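Local atomic coordinates of ADP compounds hydrolase NudE (Escherichia coli, PDB entry 1VHZ), a protein that hydrolyses ADP-ribose to AMP and ribose 5-phosphate, and also cleaves NADH and the diadenosine compounds Ap2A and Ap3A, as a magnesium-dependent homodimeric Nudix enzyme. Residues R22-D30 with R39-T47; N48-P56 with F79-G87. All blocks are in the same frame, centred on the assembly; numbering follows the deposited sequence.

Contact 1. Residues R22-D30 with R39-T47. With APR (adenosine-5-diphosphoribose), chain C.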
loop_
_atom_site.group_PDB
_atom_site.type_symbol
_atom_site.label_atom_id
_atom_site.label_comp_id
_atom_site.label_asym_id
_atom_site.label_seq_id
_atom_site.Cartn_x
_atom_site.Cartn_y
_atom_site.Cartn_z
ATOM N N ARG A 22 9.013 12.501 16.571
ATOM C CA ARG A 22 7.868 12.373 17.472
ATOM C C ARG A 22 6.977 11.208 17.078
ATOM O O ARG A 22 6.409 10.541 17.945
ATOM C CB ARG A 22 7.085 13.683 17.551
ATOM C CG ARG A 22 6.200 13.808 18.785
ATOM C CD ARG A 22 5.807 15.265 19.032
ATOM N NE ARG A 22 5.194 15.842 17.837
ATOM C CZ ARG A 22 3.946 15.604 17.448
ATOM N NH1 ARG A 22 3.161 14.803 18.158
ATOM N NH2 ARG A 22 3.492 16.162 16.331
ATOM N N LEU A 23 6.904 10.891 15.793
ATOM C CA LEU A 23 6.058 9.803 15.310
ATOM C C LEU A 23 6.809 8.649 14.686
ATOM O O LEU A 23 6.230 7.581 14.420
ATOM C CB LEU A 23 5.073 10.418 14.303
ATOM C CG LEU A 23 4.149 9.513 13.510
ATOM C CD1 LEU A 23 3.188 8.750 14.418
ATOM C CD2 LEU A 23 3.366 10.305 12.469
ATOM N N PHE A 24 8.112 8.799 14.418
ATOM C CA PHE A 24 8.884 7.746 13.799
ATOM C C PHE A 24 10.120 7.292 14.556
ATOM O O PHE A 24 10.874 8.084 15.117
ATOM C CB PHE A 24 9.393 8.203 12.404
ATOM C CG PHE A 24 8.277 8.463 11.437
ATOM C CD1 PHE A 24 7.659 7.416 10.770
ATOM C CD2 PHE A 24 7.825 9.752 11.217
ATOM C CE1 PHE A 24 6.629 7.663 9.882
ATOM C CE2 PHE A 24 6.798 10.004 10.335
ATOM C CZ PHE A 24 6.196 8.959 9.664
ATOM N N THR A 25 10.359 5.973 14.514
ATOM C CA THR A 25 11.560 5.441 15.141
ATOM C C THR A 25 12.211 4.472 14.160
ATOM O O THR A 25 11.682 3.412 13.838
ATOM C CB THR A 25 11.439 4.941 16.566
ATOM O OG1 THR A 25 12.319 3.816 16.789
ATOM C CG2 THR A 25 10.043 4.602 16.997
ATOM N N VAL A 26 13.308 4.937 13.560
ATOM C CA VAL A 26 14.035 4.153 12.576
ATOM C C VAL A 26 15.183 3.364 13.184
ATOM O O VAL A 26 16.000 3.819 13.972
ATOM C CB VAL A 26 14.459 4.968 11.355
ATOM C CG1 VAL A 26 14.706 6.421 11.710
ATOM C CG2 VAL A 26 15.674 4.381 10.638
ATOM N N GLU A 27 15.191 2.076 12.824
ATOM C CA GLU A 27 16.160 1.110 13.263
ATOM C C GLU A 27 17.104 0.647 12.153
ATOM O O GLU A 27 16.720 0.545 10.993
ATOM C CB GLU A 27 15.438 -0.178 13.736
ATOM C CG GLU A 27 14.692 0.028 15.036
ATOM C CD GLU A 27 13.964 -1.214 15.473
ATOM O OE1 GLU A 27 13.685 -2.064 14.606
ATOM O OE2 GLU A 27 13.694 -1.350 16.679
ATOM N N SER A 28 18.329 0.373 12.560
ATOM C CA SER A 28 19.349 -0.154 11.650
ATOM C C SER A 28 19.434 -1.649 12.014
ATOM O O SER A 28 19.491 -1.953 13.209
ATOM C CB SER A 28 20.700 0.503 11.850
ATOM O OG SER A 28 21.449 0.513 10.648
ATOM N N VAL A 29 19.313 -2.529 11.046
ATOM C CA VAL A 29 19.339 -3.960 11.318
ATOM C C VAL A 29 20.508 -4.647 10.611
ATOM O O VAL A 29 20.568 -4.599 9.387
ATOM C CB VAL A 29 18.041 -4.652 10.835
ATOM C CG1 VAL A 29 18.040 -6.133 11.182
ATOM C CG2 VAL A 29 16.798 -4.004 11.432
ATOM N N ASP A 30 21.410 -5.255 11.379
ATOM C CA ASP A 30 22.516 -5.985 10.771
ATOM C C ASP A 30 22.009 -7.404 10.471
ATOM O O ASP A 30 21.461 -8.063 11.350
ATOM C CB ASP A 30 23.740 -6.070 11.673
ATOM C CG ASP A 30 24.565 -4.798 11.600
ATOM O OD1 ASP A 30 25.525 -4.779 10.812
ATOM O OD2 ASP A 30 24.233 -3.834 12.311
ATOM N N ARG A 39 24.675 -7.502 5.368
ATOM C CA ARG A 39 24.144 -6.221 4.911
ATOM C C ARG A 39 23.458 -5.546 6.106
ATOM O O ARG A 39 23.035 -6.199 7.063
ATOM C CB ARG A 39 23.131 -6.434 3.801
ATOM C CG ARG A 39 23.357 -6.301 2.360
ATOM C CD ARG A 39 24.671 -6.304 1.697
ATOM N NE ARG A 39 24.796 -6.828 0.374
ATOM C CZ ARG A 39 24.127 -6.787 -0.749
ATOM N NH1 ARG A 39 22.981 -6.126 -0.905
ATOM N NH2 ARG A 39 24.591 -7.452 -1.823
ATOM N N VAL A 40 23.412 -4.227 6.059
ATOM C CA VAL A 40 22.779 -3.418 7.098
ATOM C C VAL A 40 21.541 -2.760 6.476
ATOM O O VAL A 40 21.668 -2.018 5.497
ATOM C CB VAL A 40 23.713 -2.317 7.627
ATOM C CG1 VAL A 40 23.010 -1.462 8.674
ATOM C CG2 VAL A 40 24.983 -2.938 8.210
ATOM N N TYR A 41 20.367 -3.125 6.960
ATOM C CA TYR A 41 19.127 -2.570 6.430
ATOM C C TYR A 41 18.527 -1.573 7.424
ATOM O O TYR A 41 18.847 -1.600 8.611
ATOM C CB TYR A 41 18.083 -3.664 6.218
ATOM C CG TYR A 41 18.186 -4.541 5.003
ATOM C CD1 TYR A 41 17.132 -5.399 4.677
ATOM C CD2 TYR A 41 19.295 -4.543 4.174
ATOM C CE1 TYR A 41 17.199 -6.224 3.566
ATOM C CE2 TYR A 41 19.384 -5.361 3.066
ATOM C CZ TYR A 41 18.329 -6.195 2.771
ATOM O OH TYR A 41 18.397 -6.998 1.662
ATOM N N GLU A 42 17.625 -0.739 6.920
ATOM C CA GLU A 42 16.955 0.217 7.803
ATOM C C GLU A 42 15.449 -0.030 7.706
ATOM O O GLU A 42 14.961 -0.415 6.646
ATOM C CB GLU A 42 17.292 1.650 7.467
ATOM C CG GLU A 42 18.627 2.137 7.990
ATOM C CD GLU A 42 18.773 3.643 7.890
ATOM O OE1 GLU A 42 17.910 4.276 7.242
ATOM O OE2 GLU A 42 19.747 4.170 8.460
ATOM N N ARG A 43 14.747 0.144 8.813
ATOM C CA ARG A 43 13.313 -0.053 8.850
ATOM C C ARG A 43 12.709 0.761 10.004
ATOM O O ARG A 43 13.402 1.224 10.905
ATOM C CB ARG A 43 12.905 -1.528 9.096
ATOM C CG ARG A 43 13.321 -1.988 10.491
ATOM C CD ARG A 43 12.929 -3.422 10.786
ATOM N NE ARG A 43 13.214 -3.757 12.175
ATOM C CZ ARG A 43 13.295 -4.957 12.717
ATOM N NH1 ARG A 43 13.549 -5.067 14.016
ATOM N NH2 ARG A 43 13.125 -6.060 11.994
ATOM N N MET A 44 11.387 0.810 9.952
ATOM C CA MET A 44 10.654 1.494 11.018
ATOM C C MET A 44 10.485 0.486 12.154
ATOM O O MET A 44 10.326 -0.711 11.880
ATOM C CB MET A 44 9.331 2.047 10.517
ATOM C CG MET A 44 9.247 3.557 10.799
ATOM S SD MET A 44 10.357 4.470 9.733
ATOM C CE MET A 44 11.060 5.661 10.850
ATOM N N ARG A 45 10.648 0.923 13.390
ATOM C CA ARG A 45 10.512 0.021 14.520
ATOM C C ARG A 45 9.227 -0.802 14.397
ATOM O O ARG A 45 8.150 -0.263 14.207
ATOM C CB ARG A 45 10.520 0.783 15.846
ATOM C CG ARG A 45 10.546 -0.121 17.066
ATOM C CD ARG A 45 11.054 0.620 18.299
ATOM N NE ARG A 45 11.594 -0.306 19.289
ATOM C CZ ARG A 45 10.893 -1.194 19.985
ATOM N NH1 ARG A 45 9.579 -1.303 19.819
ATOM N NH2 ARG A 45 11.499 -1.991 20.861
ATOM N N PRO A 46 9.363 -2.115 14.508
ATOM C CA PRO A 46 8.253 -3.026 14.440
ATOM C C PRO A 46 7.253 -2.770 15.560
ATOM O O PRO A 46 7.597 -2.575 16.722
ATOM C CB PRO A 46 8.854 -4.420 14.580
ATOM C CG PRO A 46 10.312 -4.256 14.399
ATOM C CD PRO A 46 10.650 -2.830 14.742
ATOM N N THR A 47 5.984 -2.786 15.178
ATOM C CA THR A 47 4.909 -2.579 16.137
ATOM C C THR A 47 3.803 -3.595 15.878
ATOM O O THR A 47 3.716 -4.159 14.785
ATOM C CB THR A 47 4.336 -1.153 16.018
ATOM O OG1 THR A 47 3.213 -1.012 16.891
ATOM C CG2 THR A 47 3.903 -0.879 14.586
HETATM N N1 APR C . 16.945 -1.361 4.081
HETATM C C2 APR C . 17.960 -1.186 3.121
HETATM N N3 APR C . 18.065 -1.788 1.935
HETATM C C4 APR C . 17.011 -2.693 1.675
HETATM C C5 APR C . 15.919 -2.987 2.517
HETATM C C6 APR C . 15.892 -2.266 3.808
HETATM N N6 APR C . 14.928 -2.437 4.715
HETATM N N7 APR C . 15.088 -3.922 1.924
HETATM C C8 APR C . 15.666 -4.185 0.745
HETATM N N9 APR C . 16.819 -3.472 0.554
HETATM C "C1'" APR C . 17.857 -3.446 -0.697
HETATM C "C2'" APR C . 18.455 -4.871 -0.871
HETATM O "O2'" APR C . 19.791 -4.748 -1.319
HETATM C "C3'" APR C . 17.593 -5.558 -1.993
HETATM O "O3'" APR C . 18.403 -5.981 -3.080
HETATM O "O4'" APR C . 17.114 -3.255 -1.864
HETATM C "C4'" APR C . 16.623 -4.553 -2.465
HETATM C "C5'" APR C . 16.745 -4.485 -3.936
HETATM O O HOH W 1 21.807 2.609 9.129
#

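Contact 2. Residues N48-P56 with F79-G87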
loop_
_atom_site.group_PDB
_atom_site.type_symbol
_atom_site.label_atom_id
_atom_site.label_comp_id
_atom_site.label_asym_id
_atom_site.label_seq_id
_atom_site.Cartn_x
_atom_site.Cartn_y
_atom_site.Cartn_z
ATOM N N ASN A 48 2.981 -3.834 16.888
ATOM C CA ASN A 48 1.865 -4.767 16.719
ATOM C C ASN A 48 0.568 -3.965 16.662
ATOM O O ASN A 48 -0.516 -4.536 16.637
ATOM C CB ASN A 48 1.881 -5.838 17.803
ATOM C CG ASN A 48 2.956 -6.880 17.507
ATOM O OD1 ASN A 48 2.779 -7.694 16.599
ATOM N ND2 ASN A 48 4.070 -6.849 18.227
ATOM N N ARG A 49 0.701 -2.633 16.664
ATOM C CA ARG A 49 -0.473 -1.759 16.586
ATOM C C ARG A 49 -1.031 -1.836 15.159
ATOM O O ARG A 49 -0.308 -1.600 14.188
ATOM C CB ARG A 49 -0.132 -0.324 16.968
ATOM C CG ARG A 49 -1.321 0.606 17.099
ATOM C CD ARG A 49 -1.915 0.642 18.487
ATOM N NE ARG A 49 -2.942 1.627 18.690
ATOM C CZ ARG A 49 -2.847 2.936 18.841
ATOM N NH1 ARG A 49 -3.934 3.697 19.024
ATOM N NH2 ARG A 49 -1.671 3.540 18.820
ATOM N N GLU A 50 -2.273 -2.286 15.005
ATOM C CA GLU A 50 -2.841 -2.409 13.673
ATOM C C GLU A 50 -3.826 -1.294 13.357
ATOM O O GLU A 50 -4.287 -0.560 14.222
ATOM C CB GLU A 50 -3.478 -3.770 13.441
ATOM C CG GLU A 50 -2.533 -4.934 13.723
ATOM C CD GLU A 50 -3.164 -6.293 13.502
ATOM O OE1 GLU A 50 -4.382 -6.380 13.250
ATOM O OE2 GLU A 50 -2.428 -7.301 13.564
ATOM N N ALA A 51 -4.085 -1.169 12.054
ATOM C CA ALA A 51 -4.999 -0.198 11.523
ATOM C C ALA A 51 -6.275 -0.858 11.015
ATOM O O ALA A 51 -6.348 -2.069 10.786
ATOM C CB ALA A 51 -4.342 0.602 10.385
ATOM N N VAL A 52 -7.293 -0.017 10.838
ATOM C CA VAL A 52 -8.584 -0.449 10.340
ATOM C C VAL A 52 -9.079 0.551 9.288
ATOM O O VAL A 52 -8.803 1.752 9.360
ATOM C CB VAL A 52 -9.633 -0.602 11.454
ATOM C CG1 VAL A 52 -9.990 0.731 12.090
ATOM C CG2 VAL A 52 -10.913 -1.264 10.930
ATOM N N MET A 53 -9.663 0.038 8.228
ATOM C CA MET A 53 -10.211 0.898 7.165
ATOM C C MET A 53 -11.675 0.464 7.024
ATOM O O MET A 53 -11.953 -0.737 6.993
ATOM C CB MET A 53 -9.440 0.815 5.862
ATOM C CG MET A 53 -10.285 1.022 4.601
ATOM S SD MET A 53 -9.315 1.003 3.058
ATOM C CE MET A 53 -8.000 -0.096 3.573
ATOM N N ILE A 54 -12.584 1.420 7.026
ATOM C CA ILE A 54 -14.002 1.099 6.957
ATOM C C ILE A 54 -14.658 1.571 5.673
ATOM O O ILE A 54 -14.479 2.697 5.222
ATOM C CB ILE A 54 -14.788 1.736 8.130
ATOM C CG1 ILE A 54 -14.073 1.488 9.447
ATOM C CG2 ILE A 54 -16.209 1.187 8.184
ATOM C CD1 ILE A 54 -13.047 2.540 9.797
ATOM N N VAL A 55 -15.417 0.669 5.089
ATOM C CA VAL A 55 -16.151 0.897 3.869
ATOM C C VAL A 55 -17.655 0.814 4.164
ATOM O O VAL A 55 -18.253 -0.257 4.121
ATOM C CB VAL A 55 -15.758 -0.141 2.799
ATOM C CG1 VAL A 55 -16.525 0.100 1.513
ATOM C CG2 VAL A 55 -14.244 -0.083 2.514
ATOM N N PRO A 56 -18.261 1.960 4.430
ATOM C CA PRO A 56 -19.673 2.070 4.713
ATOM C C PRO A 56 -20.517 2.089 3.449
ATOM O O PRO A 56 -20.188 2.739 2.453
ATOM C CB PRO A 56 -19.826 3.379 5.463
ATOM C CG PRO A 56 -18.469 3.975 5.568
ATOM C CD PRO A 56 -17.614 3.299 4.531
ATOM N N PHE A 79 -11.628 5.912 1.744
ATOM C CA PHE A 79 -12.287 5.287 2.869
ATOM C C PHE A 79 -11.683 5.734 4.196
ATOM O O PHE A 79 -10.494 6.016 4.311
ATOM C CB PHE A 79 -12.226 3.760 2.739
ATOM C CG PHE A 79 -12.794 3.276 1.427
ATOM C CD1 PHE A 79 -11.992 2.637 0.499
ATOM C CD2 PHE A 79 -14.135 3.491 1.122
ATOM C CE1 PHE A 79 -12.523 2.191 -0.705
ATOM C CE2 PHE A 79 -14.666 3.056 -0.075
ATOM C CZ PHE A 79 -13.864 2.399 -0.996
ATOM N N SER A 80 -12.555 5.831 5.171
ATOM C CA SER A 80 -12.188 6.220 6.541
ATOM C C SER A 80 -11.220 5.205 7.099
ATOM O O SER A 80 -11.326 3.987 6.882
ATOM C CB SER A 80 -13.523 6.372 7.301
ATOM O OG SER A 80 -13.373 5.981 8.647
ATOM N N LYS A 81 -10.159 5.643 7.744
ATOM C CA LYS A 81 -9.107 4.811 8.285
ATOM C C LYS A 81 -8.694 5.298 9.673
ATOM O O LYS A 81 -8.708 6.509 9.924
ATOM C CB LYS A 81 -7.829 4.969 7.393
ATOM C CG LYS A 81 -7.974 4.448 5.992
ATOM C CD LYS A 81 -6.896 4.835 5.013
ATOM C CE LYS A 81 -7.303 4.547 3.569
ATOM N NZ LYS A 81 -8.088 5.642 2.905
ATOM N N GLY A 82 -8.221 4.384 10.500
ATOM C CA GLY A 82 -7.751 4.737 11.839
ATOM C C GLY A 82 -6.982 3.560 12.441
ATOM O O GLY A 82 -6.773 2.523 11.820
ATOM N N LEU A 83 -6.573 3.720 13.688
ATOM C CA LEU A 83 -5.850 2.703 14.402
ATOM C C LEU A 83 -6.754 1.916 15.346
ATOM O O LEU A 83 -7.745 2.417 15.858
ATOM C CB LEU A 83 -4.722 3.357 15.225
ATOM C CG LEU A 83 -3.661 4.077 14.396
ATOM C CD1 LEU A 83 -2.643 4.759 15.315
ATOM C CD2 LEU A 83 -2.967 3.095 13.466
ATOM N N ILE A 84 -6.395 0.649 15.531
ATOM C CA ILE A 84 -7.135 -0.199 16.480
ATOM C C ILE A 84 -6.525 0.056 17.859
ATOM O O ILE A 84 -5.308 -0.131 17.986
ATOM C CB ILE A 84 -6.961 -1.683 16.103
ATOM C CG1 ILE A 84 -7.583 -1.912 14.715
ATOM C CG2 ILE A 84 -7.552 -2.566 17.193
ATOM C CD1 ILE A 84 -7.612 -3.354 14.249
ATOM N N ASP A 85 -7.281 0.503 18.840
ATOM C CA ASP A 85 -6.672 0.741 20.165
ATOM C C ASP A 85 -6.450 -0.604 20.851
ATOM O O ASP A 85 -7.222 -1.538 20.639
ATOM C CB ASP A 85 -7.542 1.668 21.005
ATOM C CG ASP A 85 -7.724 3.054 20.409
ATOM O OD1 ASP A 85 -6.821 3.554 19.714
ATOM O OD2 ASP A 85 -8.776 3.694 20.627
ATOM N N PRO A 86 -5.389 -0.729 21.635
ATOM C CA PRO A 86 -5.094 -1.960 22.355
ATOM C C PRO A 86 -6.313 -2.451 23.123
ATOM O O PRO A 86 -7.007 -1.682 23.790
ATOM C CB PRO A 86 -3.955 -1.604 23.289
ATOM C CG PRO A 86 -3.397 -0.314 22.825
ATOM C CD PRO A 86 -4.426 0.353 21.945
ATOM N N GLY A 87 -6.649 -3.727 22.983
ATOM C CA GLY A 87 -7.815 -4.282 23.662
ATOM C C GLY A 87 -9.050 -4.329 22.776
ATOM O O GLY A 87 -10.001 -5.057 23.063
HETATM O O HOH W 2 -3.581 -2.488 17.431
HETATM O O HOH W 3 -15.222 6.015 4.463
#

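Contact 1. Residues R22-D30 with R39-T47
The β hairpin of strands 25-32 and 38-44, part of the three-stranded antiparallel sheet that holds the adenosine of ADP-ribose, joins Glu27 with Arg43 and Val29 with Tyr41 in hydrogen-bonded pairs. On the face that bears these four residues, Arg43 grips Glu27 side-on: its CG lies between the backbone N and the carbonyl carbon (chi1 66°) and the chain runs extended to NE, which carries the guanidinium to Glu27 OE1. NE (3.0 Å) and NH1 (3.1 Å) both donate to this oxygen in the guanidinium plane, although the carboxylate is turned 33° from it. Val29 CG2 covers one face of the guanidinium and the Pro46 ring the other, while NH2 forms a salt bridge with Glu73 of the second subunit. Glu27 OE2, 3.5 Å from Arg45 NE, stands off the plane of that arginine group, so no N-H points at it.

The Tyr41 ring lies over the adenine, and Glu42 reads the edge of the base through its backbone: N donates to N1 of ADP-ribose (3.0 Å) and O accepts from N6 (2.8 Å). The Glu42 carboxylate, on the other face, shares a water with Ser28 OG and binds Ser21 of the second subunit. There too, Met44 CE packs on Phe24 CB (3.4 Å). This donor-acceptor pair complements adenine and probably favours it, and a buried arginine shared by two glutamates probably keeps both ionised.

Contact 2. Residues N48-P56 with F79-G87
Arg49 reaches across to residues 83-86, and its guanidinium meets three neighbours from different directions. CG is anti to the backbone N (chi1 -172°) and the chain bends at chi2 (90°), which carries NE to Ile84 O at 3.0 Å; this donor sits above the carbonyl plane, so the bond misses the lone pairs. NH1, alongside Asp85, makes a salt bridge to the anti lone pair of OD1 at 3.0 Å, with the carboxylate turned 37° from the guanidinium. Leu83 CD1 lies over one guanidinium face, nearer the NH2 end than the middle, the two side chains crossing at about a right angle. A water between Glu50 N and Ile84 O gives that carbonyl a second donor.

At the other end the Phe79 ring turns its face to Val55, whose CG2 stands over the ring centre in a CH-pi contact, 3.8 Å from the centroid. Met53 crosses the same side chain obliquely: CG packs on Phe79 CB (3.8 Å), and SD makes a Met-aromatic contact 5.2 Å from the centroid. Lys81 CG touches Met53 CB at 3.9 Å, and a bend at chi4 turns the lysine NZ back to Phe79 O and on to Asn171.

Between these ends, Val52 and Gly82 exchange two backbone bonds, and Ile54 CD1 approaches Ser80 OG at 3.6 Å; that hydroxyl is hydrogen-bonded to Glu101, probably a ligand of the divalent metal. The Nudix box begins within strand 80-83, at Gly82, and pairing with strand 51-58 makes the start of this loop-helix-loop motif part of the mixed sheet, next to the probable magnesium site.

Overall arrangement
From the N terminus, strand 11-20 leads into contact 1, where residues 39-47 fold back on 22-30 and close a short hairpin loop. The chain then passes directly from Thr47 to Asn48, so contact 2 opens where contact 1 has closed: the two stand in series, neither nested nor crossed, with centres about 23 Å apart. Contact 2 encloses a longer excursion containing strands 61-69 and 74-78 before 79-87 returns beside 48-56 and continues into helix 90-102. Contact 1 belongs to the N-terminal sheet, which reaches the second subunit and binds adenosine; contact 2 lies inside the Nudix domain, touched by no other chain of the dimer.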